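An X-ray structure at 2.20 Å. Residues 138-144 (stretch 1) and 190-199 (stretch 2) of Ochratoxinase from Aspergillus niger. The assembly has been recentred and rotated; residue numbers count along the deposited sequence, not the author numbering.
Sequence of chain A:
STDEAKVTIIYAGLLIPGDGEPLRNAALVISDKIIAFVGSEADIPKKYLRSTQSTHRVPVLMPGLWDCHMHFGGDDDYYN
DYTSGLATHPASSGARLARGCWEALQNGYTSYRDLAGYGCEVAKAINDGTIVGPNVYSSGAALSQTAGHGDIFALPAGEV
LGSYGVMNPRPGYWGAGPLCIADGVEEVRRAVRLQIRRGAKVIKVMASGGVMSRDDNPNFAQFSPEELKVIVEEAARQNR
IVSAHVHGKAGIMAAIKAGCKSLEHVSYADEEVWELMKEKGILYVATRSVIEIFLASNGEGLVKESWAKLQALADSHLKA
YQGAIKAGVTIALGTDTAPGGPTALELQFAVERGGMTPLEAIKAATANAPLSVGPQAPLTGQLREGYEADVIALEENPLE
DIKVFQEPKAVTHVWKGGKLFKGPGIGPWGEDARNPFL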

# COMPACT_ATOMS: atom_id res chain seq x y z
N SER A 138 -28.49 15.89 5.17
CA SER A 138 -27.11 16.10 4.83
C SER A 138 -26.75 15.47 3.50
O SER A 138 -27.28 14.43 3.13
CB SER A 138 -26.21 15.52 5.94
OG SER A 138 -24.83 15.71 5.65
N SER A 139 -25.84 16.12 2.79
CA SER A 139 -25.28 15.61 1.56
C SER A 139 -24.12 14.63 1.82
O SER A 139 -23.64 13.97 0.89
CB SER A 139 -24.75 16.78 0.75
OG SER A 139 -23.77 17.46 1.51
N GLY A 140 -23.67 14.54 3.08
CA GLY A 140 -22.40 13.91 3.37
C GLY A 140 -21.34 14.83 2.77
O GLY A 140 -21.40 16.05 2.98
N ALA A 141 -20.41 14.26 2.03
CA ALA A 141 -19.37 15.06 1.38
C ALA A 141 -19.90 15.77 0.14
O ALA A 141 -20.73 15.23 -0.58
CB ALA A 141 -18.23 14.18 0.98
N ALA A 142 -19.47 17.01 -0.07
CA ALA A 142 -19.67 17.68 -1.36
C ALA A 142 -18.80 16.93 -2.35
O ALA A 142 -17.65 16.58 -2.02
CB ALA A 142 -19.25 19.14 -1.29
N LEU A 143 -19.34 16.66 -3.54
CA LEU A 143 -18.58 16.00 -4.57
C LEU A 143 -17.89 17.02 -5.48
O LEU A 143 -18.51 17.96 -5.94
CB LEU A 143 -19.46 15.10 -5.41
CG LEU A 143 -20.36 14.06 -4.74
CD1 LEU A 143 -20.82 13.06 -5.78
CD2 LEU A 143 -19.67 13.34 -3.61
N SER A 144 -16.61 16.79 -5.76
CA SER A 144 -15.82 17.66 -6.59
C SER A 144 -14.88 16.87 -7.47
O SER A 144 -14.45 15.77 -7.13
CB SER A 144 -15.01 18.59 -5.72
OG SER A 144 -14.22 19.48 -6.47
N ARG A 190 -19.32 5.65 -7.29
CA ARG A 190 -18.98 5.34 -5.91
C ARG A 190 -19.13 6.57 -5.01
O ARG A 190 -19.66 6.46 -3.90
CB ARG A 190 -17.59 4.72 -5.78
CG ARG A 190 -17.21 4.53 -4.30
CD ARG A 190 -16.48 3.25 -3.99
NE ARG A 190 -15.30 3.07 -4.82
CZ ARG A 190 -15.08 2.04 -5.62
NH1 ARG A 190 -15.94 1.05 -5.76
NH2 ARG A 190 -13.97 2.01 -6.32
N ALA A 191 -18.74 7.73 -5.52
CA ALA A 191 -18.82 8.95 -4.75
C ALA A 191 -20.21 9.19 -4.23
O ALA A 191 -20.38 9.47 -3.04
CB ALA A 191 -18.36 10.14 -5.56
N VAL A 192 -21.22 9.10 -5.10
CA VAL A 192 -22.60 9.30 -4.68
C VAL A 192 -22.99 8.21 -3.67
O VAL A 192 -23.56 8.49 -2.62
CB VAL A 192 -23.57 9.27 -5.87
CG1 VAL A 192 -25.02 9.33 -5.37
CG2 VAL A 192 -23.31 10.44 -6.79
N ARG A 193 -22.65 6.96 -3.99
CA ARG A 193 -23.02 5.83 -3.15
C ARG A 193 -22.41 5.94 -1.75
O ARG A 193 -23.06 5.62 -0.77
CB ARG A 193 -22.62 4.54 -3.82
CG ARG A 193 -23.47 4.23 -5.04
CD ARG A 193 -22.85 3.16 -5.94
NE ARG A 193 -23.61 3.04 -7.18
CZ ARG A 193 -23.43 2.10 -8.11
NH1 ARG A 193 -22.54 1.16 -7.94
NH2 ARG A 193 -24.19 2.10 -9.18
N LEU A 194 -21.19 6.44 -1.65
CA LEU A 194 -20.56 6.60 -0.34
C LEU A 194 -21.29 7.63 0.53
O LEU A 194 -21.28 7.53 1.76
CB LEU A 194 -19.11 7.00 -0.49
CG LEU A 194 -18.12 5.93 -0.91
CD1 LEU A 194 -16.82 6.58 -1.34
CD2 LEU A 194 -17.84 4.96 0.23
N GLN A 195 -21.94 8.62 -0.07
CA GLN A 195 -22.71 9.57 0.73
C GLN A 195 -24.01 8.94 1.18
O GLN A 195 -24.40 9.05 2.35
CB GLN A 195 -22.98 10.86 -0.03
CG GLN A 195 -21.75 11.50 -0.65
CD GLN A 195 -20.48 11.27 0.15
OE1 GLN A 195 -20.43 11.54 1.35
NE2 GLN A 195 -19.41 10.85 -0.54
N ILE A 196 -24.70 8.25 0.27
CA ILE A 196 -25.93 7.53 0.65
C ILE A 196 -25.60 6.57 1.79
O ILE A 196 -26.39 6.43 2.73
CB ILE A 196 -26.51 6.73 -0.51
CG1 ILE A 196 -26.89 7.64 -1.69
CG2 ILE A 196 -27.71 5.93 -0.05
CD1 ILE A 196 -28.06 8.56 -1.40
N ARG A 197 -24.45 5.91 1.69
CA ARG A 197 -23.97 4.99 2.73
C ARG A 197 -24.01 5.59 4.13
O ARG A 197 -24.41 4.90 5.07
CB ARG A 197 -22.57 4.52 2.44
CG ARG A 197 -22.13 3.31 3.26
CD ARG A 197 -20.75 2.88 2.83
NE ARG A 197 -20.41 1.61 3.42
CZ ARG A 197 -20.07 1.41 4.68
NH1 ARG A 197 -19.87 2.42 5.51
NH2 ARG A 197 -19.88 0.19 5.08
N ARG A 198 -23.63 6.87 4.25
CA ARG A 198 -23.61 7.59 5.55
C ARG A 198 -24.98 8.10 5.92
O ARG A 198 -25.19 8.58 7.02
CB ARG A 198 -22.46 8.68 5.67
CG ARG A 198 -21.69 8.77 4.42
CD ARG A 198 -20.56 9.72 4.41
NE ARG A 198 -20.37 10.73 5.42
CZ ARG A 198 -19.63 11.82 5.20
NH1 ARG A 198 -19.06 12.02 4.02
NH2 ARG A 198 -19.45 12.71 6.15
N GLY A 199 -25.97 7.95 5.04
CA GLY A 199 -27.33 8.43 5.32
C GLY A 199 -27.69 9.74 4.65
O GLY A 199 -28.67 10.38 5.03
O HOH W 1 -29.23 13.14 5.90

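The contact between the two stretches is a small, buried strand-against-helix packing in which one glutamine, Q195, supplies the single direct hydrogen bond and L143 supplies the apolar half. The segments lie far apart in sequence, and together they bury 322 Å² against each other. Strand 142-144 runs nearly antiparallel to helix 190-198, with 169° between their N-to-C directions and a closest approach of 9.5 Å between axes, a spacing that leaves room for side chains between the two backbones. The loop before the strand comes nearer: the CA atoms of G140 and Q195 are 5.1 Å apart, whereas those of L143 and A191, one helical turn earlier, are separated by 7.1 Å.

At the close end, Q195 points toward the loop and its amide is used at both ends. The backbone N of A141 donates to Q195 OE1 at 2.8 Å with an N-H...O angle of 169°, a short and nearly linear bond that satisfies a buried peptide NH. The other end of the amide turns back to its own helix, where Q195 NE2 donates to A191 O at 3.0 Å. This second bond helps to hold the side chain, whose chi2 of -32° lies between the usual wells. The base of the same side chain also packs against the loop, with Q195 CB 3.3 Å from S139 O.

R198 joins this cluster from the next turn of the helix. Its NH1 donates a weak hydrogen bond to Q195 OE1 at 3.0 Å, so the carbonyl oxygen receives both this group and the A141 amide. The two donors are consequently brought close together, R198 NH1 lying 3.3 Å from A141 N, but no hydrogen bond links them. G140 C lies over one face of the guanidinium, 3.8 Å from R198 NH1.

G140 suits this crowded site. Its phi of 67° favours glycine, and an ideal CB would point toward the helix and lie 2.6 Å from Q195 OE1, a clash with the very atom that accepts the A141 bond. The loop is braced internally as well: G140 N donates to S138 OG at 3.1 Å, and S139 OG donates to G140 O at the same distance.

Farther along the strand, L143 points toward the helix in an m,t conformation. Its CD1 reaches both A191 CB and V192 CG2 at 3.8 Å, so one methyl meets two consecutive helical residues in ordinary van der Waals contact. CD2 lies 4.0 Å from Q195 NE2, carrying the leucine up to the polar cluster. A142, in contrast, points away from the helix and makes no contact with it.

A water connects the outer ends of the two stretches, accepting from S138 N at 2.9 Å and donating to G199 O at 2.9 Å. G199 leaves the helix with positive phi in a Schellman motif, in which G199 N donates to I196 O at 2.8 Å.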